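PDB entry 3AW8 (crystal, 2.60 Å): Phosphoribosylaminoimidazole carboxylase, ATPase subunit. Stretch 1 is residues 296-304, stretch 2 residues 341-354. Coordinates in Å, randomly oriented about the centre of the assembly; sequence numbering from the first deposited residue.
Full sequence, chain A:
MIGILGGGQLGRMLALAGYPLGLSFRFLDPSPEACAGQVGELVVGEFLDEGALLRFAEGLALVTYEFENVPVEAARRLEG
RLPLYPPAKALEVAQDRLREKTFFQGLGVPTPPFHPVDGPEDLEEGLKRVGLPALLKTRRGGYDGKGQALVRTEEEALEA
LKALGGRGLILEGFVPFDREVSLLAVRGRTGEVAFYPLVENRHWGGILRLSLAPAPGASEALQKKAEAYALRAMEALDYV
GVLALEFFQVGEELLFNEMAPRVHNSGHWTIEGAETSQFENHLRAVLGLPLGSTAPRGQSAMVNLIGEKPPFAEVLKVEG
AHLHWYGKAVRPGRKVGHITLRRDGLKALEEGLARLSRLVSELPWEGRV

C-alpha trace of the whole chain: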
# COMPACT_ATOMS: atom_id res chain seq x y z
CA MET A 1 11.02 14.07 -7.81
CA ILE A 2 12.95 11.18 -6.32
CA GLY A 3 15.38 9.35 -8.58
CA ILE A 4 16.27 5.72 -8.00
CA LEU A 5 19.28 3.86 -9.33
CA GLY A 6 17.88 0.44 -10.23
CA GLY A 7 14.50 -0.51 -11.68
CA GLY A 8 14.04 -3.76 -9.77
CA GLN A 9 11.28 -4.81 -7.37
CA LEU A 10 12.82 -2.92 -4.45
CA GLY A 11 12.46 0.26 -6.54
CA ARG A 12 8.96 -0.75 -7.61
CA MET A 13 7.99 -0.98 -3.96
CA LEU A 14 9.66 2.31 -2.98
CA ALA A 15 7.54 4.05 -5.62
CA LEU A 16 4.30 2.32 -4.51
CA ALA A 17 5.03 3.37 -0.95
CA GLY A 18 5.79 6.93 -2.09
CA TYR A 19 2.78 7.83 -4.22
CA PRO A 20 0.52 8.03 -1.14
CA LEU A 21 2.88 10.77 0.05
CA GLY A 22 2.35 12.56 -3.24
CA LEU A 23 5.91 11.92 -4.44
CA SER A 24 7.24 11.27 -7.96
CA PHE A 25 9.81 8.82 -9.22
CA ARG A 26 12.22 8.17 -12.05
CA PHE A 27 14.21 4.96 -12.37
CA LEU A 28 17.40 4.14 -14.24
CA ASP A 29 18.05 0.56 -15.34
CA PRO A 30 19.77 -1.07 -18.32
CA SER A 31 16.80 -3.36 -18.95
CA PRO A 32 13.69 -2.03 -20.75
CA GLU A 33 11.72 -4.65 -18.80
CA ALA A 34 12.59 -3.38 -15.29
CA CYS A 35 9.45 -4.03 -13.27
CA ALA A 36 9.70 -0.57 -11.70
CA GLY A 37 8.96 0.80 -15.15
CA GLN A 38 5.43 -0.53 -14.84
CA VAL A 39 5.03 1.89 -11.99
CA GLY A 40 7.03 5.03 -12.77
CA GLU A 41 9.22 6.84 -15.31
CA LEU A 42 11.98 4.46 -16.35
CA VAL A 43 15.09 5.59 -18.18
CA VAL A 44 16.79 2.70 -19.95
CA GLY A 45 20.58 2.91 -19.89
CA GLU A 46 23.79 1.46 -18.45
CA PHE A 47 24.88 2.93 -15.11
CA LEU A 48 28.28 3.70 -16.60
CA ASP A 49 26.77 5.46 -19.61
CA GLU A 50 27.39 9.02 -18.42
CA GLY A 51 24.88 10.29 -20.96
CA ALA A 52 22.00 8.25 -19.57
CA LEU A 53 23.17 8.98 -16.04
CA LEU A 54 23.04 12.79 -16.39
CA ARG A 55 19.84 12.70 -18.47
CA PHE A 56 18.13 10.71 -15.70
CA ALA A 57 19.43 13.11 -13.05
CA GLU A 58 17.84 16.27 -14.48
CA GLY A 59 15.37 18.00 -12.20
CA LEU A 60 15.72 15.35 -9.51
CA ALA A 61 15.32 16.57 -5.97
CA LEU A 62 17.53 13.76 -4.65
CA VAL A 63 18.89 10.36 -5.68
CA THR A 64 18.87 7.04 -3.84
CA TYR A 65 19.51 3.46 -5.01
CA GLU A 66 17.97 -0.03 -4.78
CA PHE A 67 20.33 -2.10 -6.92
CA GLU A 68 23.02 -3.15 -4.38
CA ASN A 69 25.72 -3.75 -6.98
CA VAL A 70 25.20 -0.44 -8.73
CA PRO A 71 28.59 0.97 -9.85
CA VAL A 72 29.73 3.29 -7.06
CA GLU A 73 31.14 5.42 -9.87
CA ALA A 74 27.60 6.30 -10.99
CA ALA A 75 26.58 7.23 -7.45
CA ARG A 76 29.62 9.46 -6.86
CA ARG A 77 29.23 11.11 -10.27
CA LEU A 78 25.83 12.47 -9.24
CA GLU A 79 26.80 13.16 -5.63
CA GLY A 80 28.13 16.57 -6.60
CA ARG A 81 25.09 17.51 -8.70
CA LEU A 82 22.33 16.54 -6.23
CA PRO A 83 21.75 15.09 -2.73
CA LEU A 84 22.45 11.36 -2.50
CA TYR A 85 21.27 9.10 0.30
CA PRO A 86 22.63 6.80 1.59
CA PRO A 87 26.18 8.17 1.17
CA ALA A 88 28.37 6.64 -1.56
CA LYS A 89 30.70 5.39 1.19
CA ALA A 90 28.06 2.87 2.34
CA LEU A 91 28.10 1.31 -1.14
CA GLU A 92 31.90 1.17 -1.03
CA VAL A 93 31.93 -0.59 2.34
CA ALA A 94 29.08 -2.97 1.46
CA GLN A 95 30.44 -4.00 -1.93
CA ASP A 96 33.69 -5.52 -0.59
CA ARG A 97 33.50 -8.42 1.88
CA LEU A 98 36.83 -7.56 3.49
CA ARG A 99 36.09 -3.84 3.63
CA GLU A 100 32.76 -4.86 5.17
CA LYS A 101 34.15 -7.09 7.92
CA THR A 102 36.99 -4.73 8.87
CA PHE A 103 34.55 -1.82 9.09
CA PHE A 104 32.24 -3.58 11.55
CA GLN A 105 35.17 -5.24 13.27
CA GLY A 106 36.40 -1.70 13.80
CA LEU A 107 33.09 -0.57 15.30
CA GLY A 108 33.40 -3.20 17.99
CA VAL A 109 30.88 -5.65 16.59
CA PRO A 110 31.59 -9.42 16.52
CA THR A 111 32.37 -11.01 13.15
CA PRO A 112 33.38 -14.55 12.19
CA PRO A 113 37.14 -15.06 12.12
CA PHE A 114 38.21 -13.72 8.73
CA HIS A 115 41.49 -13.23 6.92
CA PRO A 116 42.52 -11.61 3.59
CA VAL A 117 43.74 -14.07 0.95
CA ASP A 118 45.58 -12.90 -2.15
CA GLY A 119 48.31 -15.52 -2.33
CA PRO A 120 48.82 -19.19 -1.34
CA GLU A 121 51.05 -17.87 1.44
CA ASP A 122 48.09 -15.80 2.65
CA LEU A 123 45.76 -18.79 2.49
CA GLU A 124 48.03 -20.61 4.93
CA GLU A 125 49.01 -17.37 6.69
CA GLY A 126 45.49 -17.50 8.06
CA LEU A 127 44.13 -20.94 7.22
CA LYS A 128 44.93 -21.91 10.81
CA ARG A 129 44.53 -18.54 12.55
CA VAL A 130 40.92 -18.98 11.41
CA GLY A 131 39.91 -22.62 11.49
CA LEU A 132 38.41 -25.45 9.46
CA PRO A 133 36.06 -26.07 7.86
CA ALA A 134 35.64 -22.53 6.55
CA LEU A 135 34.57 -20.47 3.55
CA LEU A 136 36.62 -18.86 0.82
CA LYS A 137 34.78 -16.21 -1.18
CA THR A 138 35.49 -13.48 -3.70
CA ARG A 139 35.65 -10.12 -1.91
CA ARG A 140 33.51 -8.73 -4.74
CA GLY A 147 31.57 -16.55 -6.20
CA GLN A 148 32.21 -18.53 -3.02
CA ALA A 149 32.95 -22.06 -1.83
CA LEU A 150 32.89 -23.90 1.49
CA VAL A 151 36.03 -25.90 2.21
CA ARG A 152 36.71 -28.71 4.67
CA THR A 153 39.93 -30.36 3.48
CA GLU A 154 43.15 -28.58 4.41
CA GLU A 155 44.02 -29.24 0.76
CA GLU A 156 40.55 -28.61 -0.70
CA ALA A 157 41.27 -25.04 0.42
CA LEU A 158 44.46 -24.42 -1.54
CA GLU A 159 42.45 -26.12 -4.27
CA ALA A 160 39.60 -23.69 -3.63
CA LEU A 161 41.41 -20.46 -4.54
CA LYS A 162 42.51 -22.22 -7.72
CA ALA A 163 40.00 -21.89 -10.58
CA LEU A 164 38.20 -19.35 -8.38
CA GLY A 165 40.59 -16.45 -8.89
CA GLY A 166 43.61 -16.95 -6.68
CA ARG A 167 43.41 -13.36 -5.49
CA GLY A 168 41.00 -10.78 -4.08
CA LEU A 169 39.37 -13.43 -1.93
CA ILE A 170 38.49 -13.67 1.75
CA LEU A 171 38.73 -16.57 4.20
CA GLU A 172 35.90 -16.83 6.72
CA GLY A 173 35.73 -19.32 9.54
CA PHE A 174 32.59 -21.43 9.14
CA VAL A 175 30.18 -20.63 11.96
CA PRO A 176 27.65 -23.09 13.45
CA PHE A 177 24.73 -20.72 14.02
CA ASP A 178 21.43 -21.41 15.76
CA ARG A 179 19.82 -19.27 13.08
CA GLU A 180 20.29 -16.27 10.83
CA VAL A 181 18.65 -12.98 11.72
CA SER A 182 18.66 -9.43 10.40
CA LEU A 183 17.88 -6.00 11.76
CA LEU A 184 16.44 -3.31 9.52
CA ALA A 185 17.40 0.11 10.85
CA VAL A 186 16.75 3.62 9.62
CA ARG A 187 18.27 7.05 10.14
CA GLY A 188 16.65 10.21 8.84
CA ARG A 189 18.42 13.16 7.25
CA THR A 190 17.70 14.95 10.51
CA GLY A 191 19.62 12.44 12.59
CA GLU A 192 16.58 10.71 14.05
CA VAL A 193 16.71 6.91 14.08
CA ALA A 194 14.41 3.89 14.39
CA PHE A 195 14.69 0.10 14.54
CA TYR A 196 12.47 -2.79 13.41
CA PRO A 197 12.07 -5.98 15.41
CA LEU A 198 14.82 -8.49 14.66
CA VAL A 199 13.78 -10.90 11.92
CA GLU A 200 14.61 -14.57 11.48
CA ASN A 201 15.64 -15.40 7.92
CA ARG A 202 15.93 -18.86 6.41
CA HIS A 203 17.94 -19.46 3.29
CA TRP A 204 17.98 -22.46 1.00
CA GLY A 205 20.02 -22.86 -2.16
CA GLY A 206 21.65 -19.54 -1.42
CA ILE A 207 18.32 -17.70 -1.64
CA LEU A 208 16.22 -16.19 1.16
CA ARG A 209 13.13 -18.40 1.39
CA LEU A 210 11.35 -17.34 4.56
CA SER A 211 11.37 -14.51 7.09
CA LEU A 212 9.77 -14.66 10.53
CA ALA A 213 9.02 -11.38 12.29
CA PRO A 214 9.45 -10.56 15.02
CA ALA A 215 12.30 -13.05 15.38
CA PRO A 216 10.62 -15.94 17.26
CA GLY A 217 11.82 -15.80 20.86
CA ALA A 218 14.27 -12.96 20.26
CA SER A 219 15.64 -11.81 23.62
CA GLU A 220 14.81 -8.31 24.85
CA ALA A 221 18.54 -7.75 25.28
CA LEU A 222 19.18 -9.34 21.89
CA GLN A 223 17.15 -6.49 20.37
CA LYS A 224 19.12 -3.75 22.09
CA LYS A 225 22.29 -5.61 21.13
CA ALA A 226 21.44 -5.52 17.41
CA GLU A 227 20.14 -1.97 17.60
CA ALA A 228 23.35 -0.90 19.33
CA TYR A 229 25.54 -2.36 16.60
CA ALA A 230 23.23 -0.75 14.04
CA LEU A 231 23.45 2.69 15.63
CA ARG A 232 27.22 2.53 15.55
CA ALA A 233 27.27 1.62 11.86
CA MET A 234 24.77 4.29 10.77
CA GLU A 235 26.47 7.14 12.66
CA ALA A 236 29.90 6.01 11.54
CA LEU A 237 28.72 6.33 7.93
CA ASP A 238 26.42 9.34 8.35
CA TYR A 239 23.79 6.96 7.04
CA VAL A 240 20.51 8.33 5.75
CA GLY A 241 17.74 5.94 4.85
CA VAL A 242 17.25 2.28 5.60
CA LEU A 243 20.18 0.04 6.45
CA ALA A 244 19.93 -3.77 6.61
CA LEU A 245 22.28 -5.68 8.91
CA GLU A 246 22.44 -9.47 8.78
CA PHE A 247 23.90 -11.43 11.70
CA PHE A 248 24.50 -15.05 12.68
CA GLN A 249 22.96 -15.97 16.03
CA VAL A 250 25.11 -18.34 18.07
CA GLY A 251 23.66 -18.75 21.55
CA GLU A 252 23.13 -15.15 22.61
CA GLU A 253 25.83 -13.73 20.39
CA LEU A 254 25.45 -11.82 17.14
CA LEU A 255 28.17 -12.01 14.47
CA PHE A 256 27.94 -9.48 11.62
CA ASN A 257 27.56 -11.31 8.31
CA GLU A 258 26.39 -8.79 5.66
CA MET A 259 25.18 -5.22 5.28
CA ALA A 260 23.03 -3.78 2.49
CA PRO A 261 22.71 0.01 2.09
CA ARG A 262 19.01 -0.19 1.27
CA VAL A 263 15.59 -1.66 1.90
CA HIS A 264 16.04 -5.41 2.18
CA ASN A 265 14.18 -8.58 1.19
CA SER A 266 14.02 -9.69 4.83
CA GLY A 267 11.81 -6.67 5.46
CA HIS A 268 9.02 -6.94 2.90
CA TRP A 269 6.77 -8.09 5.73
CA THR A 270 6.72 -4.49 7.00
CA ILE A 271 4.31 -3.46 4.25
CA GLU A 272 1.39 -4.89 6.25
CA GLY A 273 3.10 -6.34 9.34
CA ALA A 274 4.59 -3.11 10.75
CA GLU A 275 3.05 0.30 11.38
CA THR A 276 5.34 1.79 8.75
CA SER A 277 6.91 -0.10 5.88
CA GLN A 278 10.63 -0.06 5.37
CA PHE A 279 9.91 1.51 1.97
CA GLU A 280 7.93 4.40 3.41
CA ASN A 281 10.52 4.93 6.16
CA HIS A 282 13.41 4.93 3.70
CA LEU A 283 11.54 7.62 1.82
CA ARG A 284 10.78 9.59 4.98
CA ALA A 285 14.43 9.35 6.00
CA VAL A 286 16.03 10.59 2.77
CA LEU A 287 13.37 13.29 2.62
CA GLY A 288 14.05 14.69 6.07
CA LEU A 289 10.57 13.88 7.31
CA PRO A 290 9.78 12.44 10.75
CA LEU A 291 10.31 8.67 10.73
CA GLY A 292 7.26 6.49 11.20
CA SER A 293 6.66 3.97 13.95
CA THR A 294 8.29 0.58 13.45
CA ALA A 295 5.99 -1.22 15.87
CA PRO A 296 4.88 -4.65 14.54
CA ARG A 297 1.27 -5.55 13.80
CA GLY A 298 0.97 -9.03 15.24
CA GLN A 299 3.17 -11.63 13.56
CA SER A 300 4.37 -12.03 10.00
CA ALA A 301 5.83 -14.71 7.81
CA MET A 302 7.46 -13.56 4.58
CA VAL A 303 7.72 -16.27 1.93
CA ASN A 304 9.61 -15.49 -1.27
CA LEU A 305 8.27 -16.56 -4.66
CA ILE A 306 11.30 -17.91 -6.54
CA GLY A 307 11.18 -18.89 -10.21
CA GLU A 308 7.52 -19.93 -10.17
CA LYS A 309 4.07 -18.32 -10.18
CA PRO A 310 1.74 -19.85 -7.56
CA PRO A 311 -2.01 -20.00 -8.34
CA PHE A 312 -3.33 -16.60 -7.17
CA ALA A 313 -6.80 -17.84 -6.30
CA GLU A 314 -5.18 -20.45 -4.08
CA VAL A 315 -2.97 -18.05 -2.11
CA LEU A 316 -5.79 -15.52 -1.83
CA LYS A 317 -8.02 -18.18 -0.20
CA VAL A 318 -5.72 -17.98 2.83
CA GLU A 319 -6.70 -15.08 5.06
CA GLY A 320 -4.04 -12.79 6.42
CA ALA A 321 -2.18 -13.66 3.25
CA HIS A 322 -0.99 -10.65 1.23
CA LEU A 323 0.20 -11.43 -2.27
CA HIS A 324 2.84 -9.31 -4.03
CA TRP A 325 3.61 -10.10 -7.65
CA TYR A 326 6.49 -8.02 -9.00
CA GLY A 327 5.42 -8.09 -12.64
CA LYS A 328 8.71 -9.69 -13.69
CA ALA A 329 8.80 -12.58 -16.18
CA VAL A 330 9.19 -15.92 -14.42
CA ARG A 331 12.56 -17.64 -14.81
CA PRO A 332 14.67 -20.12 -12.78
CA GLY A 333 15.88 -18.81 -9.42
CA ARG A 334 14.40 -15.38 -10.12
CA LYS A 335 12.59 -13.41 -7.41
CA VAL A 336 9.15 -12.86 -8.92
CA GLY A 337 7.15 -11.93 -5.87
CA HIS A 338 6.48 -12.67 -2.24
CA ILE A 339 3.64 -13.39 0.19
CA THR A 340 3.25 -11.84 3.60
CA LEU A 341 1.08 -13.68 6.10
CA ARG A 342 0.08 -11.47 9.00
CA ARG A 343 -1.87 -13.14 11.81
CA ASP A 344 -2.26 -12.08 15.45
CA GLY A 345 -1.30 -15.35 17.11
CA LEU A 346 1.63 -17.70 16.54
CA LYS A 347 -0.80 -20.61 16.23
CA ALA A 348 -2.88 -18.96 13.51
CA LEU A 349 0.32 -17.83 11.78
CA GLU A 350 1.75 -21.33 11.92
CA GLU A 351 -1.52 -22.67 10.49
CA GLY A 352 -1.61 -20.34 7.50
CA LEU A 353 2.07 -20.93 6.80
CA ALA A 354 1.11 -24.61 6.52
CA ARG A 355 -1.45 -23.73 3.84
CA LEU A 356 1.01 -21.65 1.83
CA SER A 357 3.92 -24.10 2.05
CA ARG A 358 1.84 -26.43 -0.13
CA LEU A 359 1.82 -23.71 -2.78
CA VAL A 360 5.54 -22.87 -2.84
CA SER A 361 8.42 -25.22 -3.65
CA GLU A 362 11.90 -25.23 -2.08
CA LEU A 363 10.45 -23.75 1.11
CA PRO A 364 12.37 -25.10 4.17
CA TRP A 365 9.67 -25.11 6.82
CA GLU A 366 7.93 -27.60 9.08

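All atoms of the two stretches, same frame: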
# COMPACT_ATOMS: atom_id res chain seq x y z
N PRO A 296 5.48 -3.56 15.34
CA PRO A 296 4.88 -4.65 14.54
C PRO A 296 3.39 -4.83 14.77
O PRO A 296 2.87 -4.55 15.84
CB PRO A 296 5.67 -5.87 14.99
CG PRO A 296 5.96 -5.57 16.42
CD PRO A 296 6.36 -4.11 16.38
N ARG A 297 2.70 -5.29 13.73
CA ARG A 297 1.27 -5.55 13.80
C ARG A 297 1.16 -7.07 13.86
O ARG A 297 1.19 -7.74 12.82
CB ARG A 297 0.55 -5.05 12.54
CG ARG A 297 0.44 -3.53 12.42
CD ARG A 297 -0.18 -3.17 11.08
NE ARG A 297 -0.21 -1.73 10.82
CZ ARG A 297 -0.40 -1.20 9.62
NH1 ARG A 297 -0.42 0.12 9.46
NH2 ARG A 297 -0.55 -1.99 8.56
N GLY A 298 1.08 -7.59 15.07
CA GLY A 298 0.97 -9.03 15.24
C GLY A 298 2.23 -9.76 14.82
O GLY A 298 3.33 -9.38 15.20
N GLN A 299 2.06 -10.82 14.03
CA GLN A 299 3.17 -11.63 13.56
C GLN A 299 3.14 -11.86 12.06
O GLN A 299 2.08 -12.07 11.48
CB GLN A 299 3.15 -12.99 14.25
CG GLN A 299 3.71 -13.01 15.64
CD GLN A 299 3.54 -14.38 16.25
OE1 GLN A 299 2.41 -14.81 16.52
NE2 GLN A 299 4.65 -15.09 16.44
N SER A 300 4.30 -11.85 11.44
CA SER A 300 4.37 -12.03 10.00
C SER A 300 5.32 -13.12 9.57
O SER A 300 6.29 -13.43 10.26
CB SER A 300 4.78 -10.72 9.34
OG SER A 300 3.86 -9.70 9.65
N ALA A 301 5.02 -13.69 8.42
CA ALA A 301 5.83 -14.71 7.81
C ALA A 301 5.95 -14.24 6.37
O ALA A 301 4.94 -14.04 5.68
CB ALA A 301 5.14 -16.07 7.87
N MET A 302 7.18 -14.04 5.92
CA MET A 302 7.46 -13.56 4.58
C MET A 302 7.97 -14.73 3.75
O MET A 302 9.04 -15.26 4.04
CB MET A 302 8.52 -12.45 4.67
CG MET A 302 8.68 -11.52 3.47
SD MET A 302 9.42 -12.28 2.01
CE MET A 302 11.00 -12.85 2.69
N VAL A 303 7.22 -15.16 2.75
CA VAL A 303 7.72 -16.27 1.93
C VAL A 303 7.99 -15.79 0.51
O VAL A 303 7.09 -15.29 -0.18
CB VAL A 303 6.76 -17.53 1.94
CG1 VAL A 303 6.08 -17.68 3.28
CG2 VAL A 303 5.73 -17.46 0.83
N ASN A 304 9.24 -15.91 0.07
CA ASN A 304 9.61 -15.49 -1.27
C ASN A 304 9.04 -16.41 -2.33
O ASN A 304 8.84 -17.60 -2.10
CB ASN A 304 11.13 -15.47 -1.44
CG ASN A 304 11.75 -14.15 -1.01
OD1 ASN A 304 11.06 -13.14 -0.89
ND2 ASN A 304 13.05 -14.16 -0.79
N LEU A 341 2.17 -13.15 5.29
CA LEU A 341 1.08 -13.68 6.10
C LEU A 341 1.15 -12.97 7.43
O LEU A 341 2.14 -13.09 8.16
CB LEU A 341 1.26 -15.18 6.30
CG LEU A 341 0.23 -15.96 7.13
CD1 LEU A 341 -1.16 -15.82 6.53
CD2 LEU A 341 0.65 -17.42 7.17
N ARG A 342 0.11 -12.20 7.75
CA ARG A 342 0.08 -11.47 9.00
C ARG A 342 -1.11 -11.91 9.85
O ARG A 342 -2.25 -11.58 9.55
CB ARG A 342 -0.01 -9.97 8.73
CG ARG A 342 0.31 -9.10 9.92
CD ARG A 342 -0.33 -7.75 9.78
NE ARG A 342 -1.78 -7.87 9.82
CZ ARG A 342 -2.47 -8.25 10.90
NH1 ARG A 342 -1.82 -8.56 12.02
NH2 ARG A 342 -3.79 -8.34 10.86
N ARG A 343 -0.83 -12.67 10.90
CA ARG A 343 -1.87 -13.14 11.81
C ARG A 343 -1.59 -12.49 13.16
O ARG A 343 -0.58 -11.80 13.33
CB ARG A 343 -1.83 -14.66 11.94
CG ARG A 343 -1.99 -15.43 10.63
CD ARG A 343 -3.13 -14.88 9.79
NE ARG A 343 -4.32 -14.64 10.59
CZ ARG A 343 -5.36 -13.90 10.21
NH1 ARG A 343 -5.37 -13.31 9.02
NH2 ARG A 343 -6.39 -13.73 11.02
N ASP A 344 -2.48 -12.68 14.13
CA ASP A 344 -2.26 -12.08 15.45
C ASP A 344 -1.96 -13.08 16.55
O ASP A 344 -2.00 -12.74 17.73
CB ASP A 344 -3.47 -11.23 15.84
CG ASP A 344 -3.73 -10.10 14.86
OD1 ASP A 344 -4.22 -10.39 13.75
OD2 ASP A 344 -3.44 -8.93 15.20
N GLY A 345 -1.63 -14.31 16.16
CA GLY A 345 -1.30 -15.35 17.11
C GLY A 345 -0.41 -16.37 16.44
O GLY A 345 -0.70 -16.81 15.33
N LEU A 346 0.68 -16.75 17.11
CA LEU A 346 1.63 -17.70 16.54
C LEU A 346 0.96 -18.96 16.00
O LEU A 346 1.40 -19.52 14.99
CB LEU A 346 2.70 -18.07 17.58
CG LEU A 346 3.94 -18.77 17.01
CD1 LEU A 346 5.11 -18.62 17.99
CD2 LEU A 346 3.64 -20.24 16.74
N LYS A 347 -0.09 -19.41 16.67
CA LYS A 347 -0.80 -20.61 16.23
C LYS A 347 -1.44 -20.38 14.87
O LYS A 347 -1.24 -21.15 13.93
CB LYS A 347 -1.87 -21.00 17.25
CG LYS A 347 -2.67 -22.24 16.87
CD LYS A 347 -3.46 -22.77 18.06
CE LYS A 347 -2.55 -23.48 19.07
NZ LYS A 347 -1.45 -22.62 19.60
N ALA A 348 -2.22 -19.30 14.76
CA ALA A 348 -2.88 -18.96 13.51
C ALA A 348 -1.83 -18.80 12.41
O ALA A 348 -1.97 -19.35 11.31
CB ALA A 348 -3.66 -17.67 13.67
N LEU A 349 -0.77 -18.06 12.73
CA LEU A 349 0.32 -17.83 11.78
C LEU A 349 0.85 -19.16 11.29
O LEU A 349 0.93 -19.41 10.08
CB LEU A 349 1.45 -17.05 12.46
CG LEU A 349 2.56 -16.46 11.58
CD1 LEU A 349 3.47 -15.59 12.43
CD2 LEU A 349 3.37 -17.57 10.92
N GLU A 350 1.20 -20.02 12.23
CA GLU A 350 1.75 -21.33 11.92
C GLU A 350 0.79 -22.19 11.11
O GLU A 350 1.21 -23.11 10.40
CB GLU A 350 2.16 -22.02 13.22
CG GLU A 350 3.07 -23.23 13.07
CD GLU A 350 4.17 -23.27 14.13
OE1 GLU A 350 3.89 -22.90 15.30
OE2 GLU A 350 5.32 -23.67 13.81
N GLU A 351 -0.51 -21.90 11.20
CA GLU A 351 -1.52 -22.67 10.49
C GLU A 351 -1.65 -22.20 9.04
O GLU A 351 -1.85 -23.00 8.13
CB GLU A 351 -2.85 -22.55 11.21
CG GLU A 351 -3.79 -23.74 11.03
CD GLU A 351 -4.69 -23.97 12.25
OE1 GLU A 351 -5.45 -23.04 12.62
OE2 GLU A 351 -4.63 -25.07 12.84
N GLY A 352 -1.53 -20.89 8.84
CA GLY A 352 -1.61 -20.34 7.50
C GLY A 352 -0.36 -20.68 6.72
O GLY A 352 -0.41 -21.02 5.53
N LEU A 353 0.78 -20.61 7.41
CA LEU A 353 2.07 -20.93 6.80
C LEU A 353 2.02 -22.35 6.25
O LEU A 353 2.64 -22.66 5.22
CB LEU A 353 3.18 -20.80 7.84
CG LEU A 353 4.39 -19.93 7.49
CD1 LEU A 353 5.32 -19.85 8.69
CD2 LEU A 353 5.12 -20.51 6.28
N ALA A 354 1.27 -23.22 6.93
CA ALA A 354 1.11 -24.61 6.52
C ALA A 354 0.38 -24.65 5.17
O ALA A 354 0.73 -25.42 4.28
CB ALA A 354 0.32 -25.37 7.57

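Strand 299-304 pairs with strand 341-343 in antiparallel fashion, and helix 346-354 packs against one face of the pair.

Four backbone hydrogen bonds join the strands. Q299 and R343 form one hydrogen-bonded pair: Q299 N donates to R343 O at 2.9 Å, and R343 N donates to Q299 O at 3.0 Å. A301 and L341 form the next: L341 N donates to A301 O at 2.9 Å, nearly in line, and A301 N donates to L341 O at 3.0 Å. Between them lies the non-hydrogen-bonded pair S300 and R342. Here the alpha carbons approach the opposing carbonyls, with S300 CA 3.1 Å from L341 O and R342 CA 3.2 Å from Q299 O. Both are CA-H...O contacts.

One side-chain hydrogen bond crosses the contact. R342 NH1 donates to R297 O at 3.2 Å, tying the residues before the strand to its neighbour. The same nitrogen forms a salt bridge with D344, NH1 to OD1 at 3.5 Å; the hydrogen bond within it is weak. R342 NE and NH2 are bonded elsewhere in the structure.

G298 has a positive phi, which favours glycine. An ideal CB there would lie 2.5 Å from R343 O, a clash.

Apolar packing occupies the face bearing Q299, A301 and L341. A301 CB lies 3.8 Å from L349 CD2 and 3.9 Å from L353 CD1. V303 CG1 extends the patch, 4.2 Å from L353 CD2. The aliphatic part of Q299 also takes part, with CB 3.2 Å from L349 CD1.

The end of Q299 reaches the start of the helix, just after the N-cap residue G345. Its OE1 is 2.7 Å from L346 N, but the angle is too poor for a hydrogen bond.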